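Endoribonuclease MazF4 (Mycobacterium tuberculosis, PDB 5XE2) cleaves single-stranded mRNA between the first and second bases of the sequence UCGCU, acting as the toxin of the MazEF4 toxin-antitoxin pair. Local coordinates at the interface of chains A and B. Numbering follows the deposited sequence. Chains: chain A/B, Endoribonuclease MazF4.

The interface of chains A and B. Residues chain A 95, 98-99, 102, 104, 106; chain B 95, 98-99, 102, 104, 106.
A:Trp106 and B:Trp106 meet about the two-fold axis that relates the two toxin chains, each sliding past the other in the opposite direction. The indoles do not stack on one another: each ring takes the beta-carbon of its twin on one face, with B:Trp106 CB 3.8 Å from the centroid of the five-membered ring of A:Trp106, and the reverse pair closes the reciprocal CH-pi contact. Tryptophan suits this place because it offers both a broad face for the neighbouring methylene and a long benzo edge that extends to the partner's helix 88-101, although both side chains are poorly ordered and their exact pose deserves caution. That edge carries CZ3 of B:Trp106 to the methyl of A:Ala99, 3.9 Å away, where a small residue lets the indole come close to the helix. The backbone carbonyl carbon of A:Asn95 lies at the same edge, in the ring plane.

Farther along the two-fold axis from the indoles, A:Leu104 and B:Leu104 point tip to tip, their CD1 methyls 3.7 Å apart. With CG beside the backbone N (chi1 -54°) and an extended second torsion (chi2 179°), the isobutyl group forks: one methyl meets its twin on the axis, while CD2 turns to the opposite helix. There A:Leu104 CD2 passes alongside B:Asn95, 3.8 Å from the amide oxygen OD1, and comes within 4.2 Å of B:Leu98 CD1. A branched aliphatic chain thus serves two surfaces at once, and the aliphatic part of asparagine adds to the apolar wall.

Such a two-fold patch, built from helix 88-101 and the C-terminal tail, joins the pair in the deposited assembly; MazF-family toxins are typically dimers, so it probably belongs to the biological dimer. A second leucine pair meets farther along the axis, where the CD1 methyls of A:Leu102 and B:Leu102 face each other tip to tip.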
ATOM      1  N   ASN A  95     -10.347  -4.748  -3.998  1.00 18.17           N
ATOM      2  CA  ASN A  95     -10.625  -3.509  -3.251  1.00 17.97           C
ATOM      3  C   ASN A  95     -10.926  -3.770  -1.784  1.00 17.82           C
ATOM      4  O   ASN A  95     -10.438  -3.054  -0.912  1.00 18.38           O
ATOM      5  CB  ASN A  95     -11.790  -2.729  -3.847  1.00 18.06           C
ATOM      6  CG  ASN A  95     -11.516  -2.233  -5.250  1.00 18.10           C
ATOM      7  OD1 ASN A  95     -10.362  -2.065  -5.667  1.00 18.31           O
ATOM      8  ND2 ASN A  95     -12.583  -1.984  -5.986  1.00 17.52           N
ATOM      9  N   LEU A  98      -7.641  -5.039   0.010  1.00 15.91           N
ATOM     10  CA  LEU A  98      -6.787  -3.882   0.300  1.00 16.00           C
ATOM     11  C   LEU A  98      -7.278  -3.068   1.504  1.00 16.21           C
ATOM     12  O   LEU A  98      -6.485  -2.698   2.372  1.00 15.73           O
ATOM     13  CB  LEU A  98      -6.693  -2.972  -0.922  1.00 16.36           C
ATOM     14  CG  LEU A  98      -5.911  -3.464  -2.137  1.00 16.38           C
ATOM     15  CD1 LEU A  98      -6.196  -2.565  -3.323  1.00 16.43           C
ATOM     16  CD2 LEU A  98      -4.416  -3.501  -1.844  1.00 16.97           C
ATOM     17  N   ALA A  99      -8.584  -2.790   1.557  1.00 16.56           N
ATOM     18  CA  ALA A  99      -9.179  -2.096   2.711  1.00 16.57           C
ATOM     19  C   ALA A  99      -8.937  -2.855   4.027  1.00 16.44           C
ATOM     20  O   ALA A  99      -8.596  -2.254   5.045  1.00 15.50           O
ATOM     21  CB  ALA A  99     -10.674  -1.870   2.489  1.00 17.41           C
ATOM     22  N   LEU A 102      -5.181  -2.682   5.131  1.00 15.70           N
ATOM     23  CA  LEU A 102      -4.828  -1.354   5.645  1.00 16.67           C
ATOM     24  C   LEU A 102      -5.742  -0.810   6.758  1.00 17.05           C
ATOM     25  O   LEU A 102      -5.724   0.394   7.033  1.00 16.42           O
ATOM     26  CB  LEU A 102      -4.808  -0.369   4.476  1.00 17.31           C
ATOM     27  CG  LEU A 102      -3.762  -0.691   3.405  1.00 18.20           C
ATOM     28  CD1 LEU A 102      -4.118  -0.034   2.087  1.00 19.30           C
ATOM     29  CD2 LEU A 102      -2.392  -0.246   3.859  1.00 18.73           C
ATOM     30  N   LEU A 104      -8.869  -0.081   7.081  1.00 20.60           N
ATOM     31  CA  LEU A 104      -9.788   1.001   6.747  1.00 22.40           C
ATOM     32  C   LEU A 104     -11.188   0.626   7.221  1.00 24.81           C
ATOM     33  O   LEU A 104     -11.512  -0.563   7.294  1.00 24.35           O
ATOM     34  CB  LEU A 104      -9.794   1.269   5.243  1.00 22.06           C
ATOM     35  CG  LEU A 104      -8.416   1.533   4.601  1.00 21.18           C
ATOM     36  CD1 LEU A 104      -8.567   1.763   3.111  1.00 21.17           C
ATOM     37  CD2 LEU A 104      -7.719   2.719   5.241  1.00 21.12           C
ATOM     38  N   TRP A 106     -13.980   0.490   5.810  1.00 33.25           N
ATOM     39  CA  TRP A 106     -14.838   0.290   4.648  1.00 34.72           C
ATOM     40  C   TRP A 106     -14.608  -1.108   4.058  1.00 34.35           C
ATOM     41  O   TRP A 106     -13.506  -1.648   4.173  1.00 31.72           O
ATOM     42  CB  TRP A 106     -14.582   1.352   3.571  1.00 36.88           C
ATOM     43  CG  TRP A 106     -14.663   2.782   4.068  1.00 40.78           C
ATOM     44  CD1 TRP A 106     -15.773   3.424   4.549  1.00 41.08           C
ATOM     45  CD2 TRP A 106     -13.594   3.747   4.113  1.00 41.83           C
ATOM     46  NE1 TRP A 106     -15.458   4.719   4.902  1.00 42.38           N
ATOM     47  CE2 TRP A 106     -14.130   4.942   4.647  1.00 41.20           C
ATOM     48  CE3 TRP A 106     -12.236   3.714   3.758  1.00 41.33           C
ATOM     49  CZ2 TRP A 106     -13.355   6.092   4.841  1.00 41.02           C
ATOM     50  CZ3 TRP A 106     -11.463   4.867   3.950  1.00 40.16           C
ATOM     51  CH2 TRP A 106     -12.028   6.034   4.488  1.00 40.51           C
TER
ATOM     52  N   ASN B  95      -6.713   7.633   6.501  1.00 18.17           N
ATOM     53  CA  ASN B  95      -7.572   6.586   5.921  1.00 17.97           C
ATOM     54  C   ASN B  95      -8.170   6.999   4.586  1.00 17.82           C
ATOM     55  O   ASN B  95      -8.203   6.207   3.647  1.00 18.38           O
ATOM     56  CB  ASN B  95      -8.711   6.195   6.855  1.00 18.06           C
ATOM     57  CG  ASN B  95      -8.230   5.572   8.147  1.00 18.10           C
ATOM     58  OD1 ASN B  95      -7.124   5.021   8.233  1.00 18.31           O
ATOM     59  ND2 ASN B  95      -9.070   5.646   9.163  1.00 17.52           N
ATOM     60  N   LEU B  98      -5.292   7.226   1.888  1.00 15.91           N
ATOM     61  CA  LEU B  98      -4.973   5.871   1.425  1.00 16.00           C
ATOM     62  C   LEU B  98      -6.016   5.316   0.447  1.00 16.21           C
ATOM     63  O   LEU B  98      -5.660   4.751  -0.591  1.00 15.73           O
ATOM     64  CB  LEU B  98      -4.840   4.922   2.614  1.00 16.36           C
ATOM     65  CG  LEU B  98      -3.634   5.078   3.537  1.00 16.38           C
ATOM     66  CD1 LEU B  98      -3.850   4.264   4.797  1.00 16.43           C
ATOM     67  CD2 LEU B  98      -2.352   4.645   2.837  1.00 16.97           C
ATOM     68  N   ALA B  99      -7.301   5.476   0.773  1.00 16.56           N
ATOM     69  CA  ALA B  99      -8.385   5.066  -0.134  1.00 16.57           C
ATOM     70  C   ALA B  99      -8.290   5.768  -1.500  1.00 16.44           C
ATOM     71  O   ALA B  99      -8.459   5.138  -2.542  1.00 15.50           O
ATOM     72  CB  ALA B  99      -9.749   5.323   0.507  1.00 17.41           C
ATOM     73  N   LEU B 102      -5.257   4.447  -3.600  1.00 15.70           N
ATOM     74  CA  LEU B 102      -5.509   3.102  -4.128  1.00 16.67           C
ATOM     75  C   LEU B 102      -6.822   2.935  -4.914  1.00 17.05           C
ATOM     76  O   LEU B 102      -7.269   1.804  -5.127  1.00 16.42           O
ATOM     77  CB  LEU B 102      -5.481   2.109  -2.967  1.00 17.31           C
ATOM     78  CG  LEU B 102      -4.132   2.026  -2.247  1.00 18.20           C
ATOM     79  CD1 LEU B 102      -4.297   1.457  -0.853  1.00 19.30           C
ATOM     80  CD2 LEU B 102      -3.163   1.186  -3.044  1.00 18.73           C
ATOM     81  N   LEU B 104      -9.975   3.268  -4.316  1.00 20.60           N
ATOM     82  CA  LEU B 104     -11.061   2.524  -3.688  1.00 22.40           C
ATOM     83  C   LEU B 104     -12.340   3.353  -3.769  1.00 24.81           C
ATOM     84  O   LEU B 104     -12.270   4.584  -3.804  1.00 24.35           O
ATOM     85  CB  LEU B 104     -10.733   2.202  -2.231  1.00 22.06           C
ATOM     86  CG  LEU B 104      -9.392   1.479  -1.989  1.00 21.18           C
ATOM     87  CD1 LEU B 104      -9.186   1.239  -0.507  1.00 21.17           C
ATOM     88  CD2 LEU B 104      -9.322   0.163  -2.741  1.00 21.12           C
ATOM     89  N   TRP B 106     -14.427   4.313  -1.642  1.00 33.25           N
ATOM     90  CA  TRP B 106     -14.814   4.724  -0.297  1.00 34.72           C
ATOM     91  C   TRP B 106     -13.991   5.944   0.138  1.00 34.35           C
ATOM     92  O   TRP B 106     -12.852   6.106  -0.306  1.00 31.72           O
ATOM     93  CB  TRP B 106     -14.624   3.586   0.714  1.00 36.88           C
ATOM     94  CG  TRP B 106     -15.296   2.284   0.328  1.00 40.78           C
ATOM     95  CD1 TRP B 106     -16.641   2.057   0.206  1.00 41.08           C
ATOM     96  CD2 TRP B 106     -14.652   1.029   0.032  1.00 41.83           C
ATOM     97  NE1 TRP B 106     -16.872   0.748  -0.159  1.00 42.38           N
ATOM     98  CE2 TRP B 106     -15.671   0.097  -0.275  1.00 41.20           C
ATOM     99  CE3 TRP B 106     -13.314   0.606  -0.009  1.00 41.33           C
ATOM    100  CZ2 TRP B 106     -15.394  -1.230  -0.623  1.00 41.02           C
ATOM    101  CZ3 TRP B 106     -13.040  -0.724  -0.355  1.00 40.16           C
ATOM    102  CH2 TRP B 106     -14.077  -1.620  -0.658  1.00 40.51           C
TER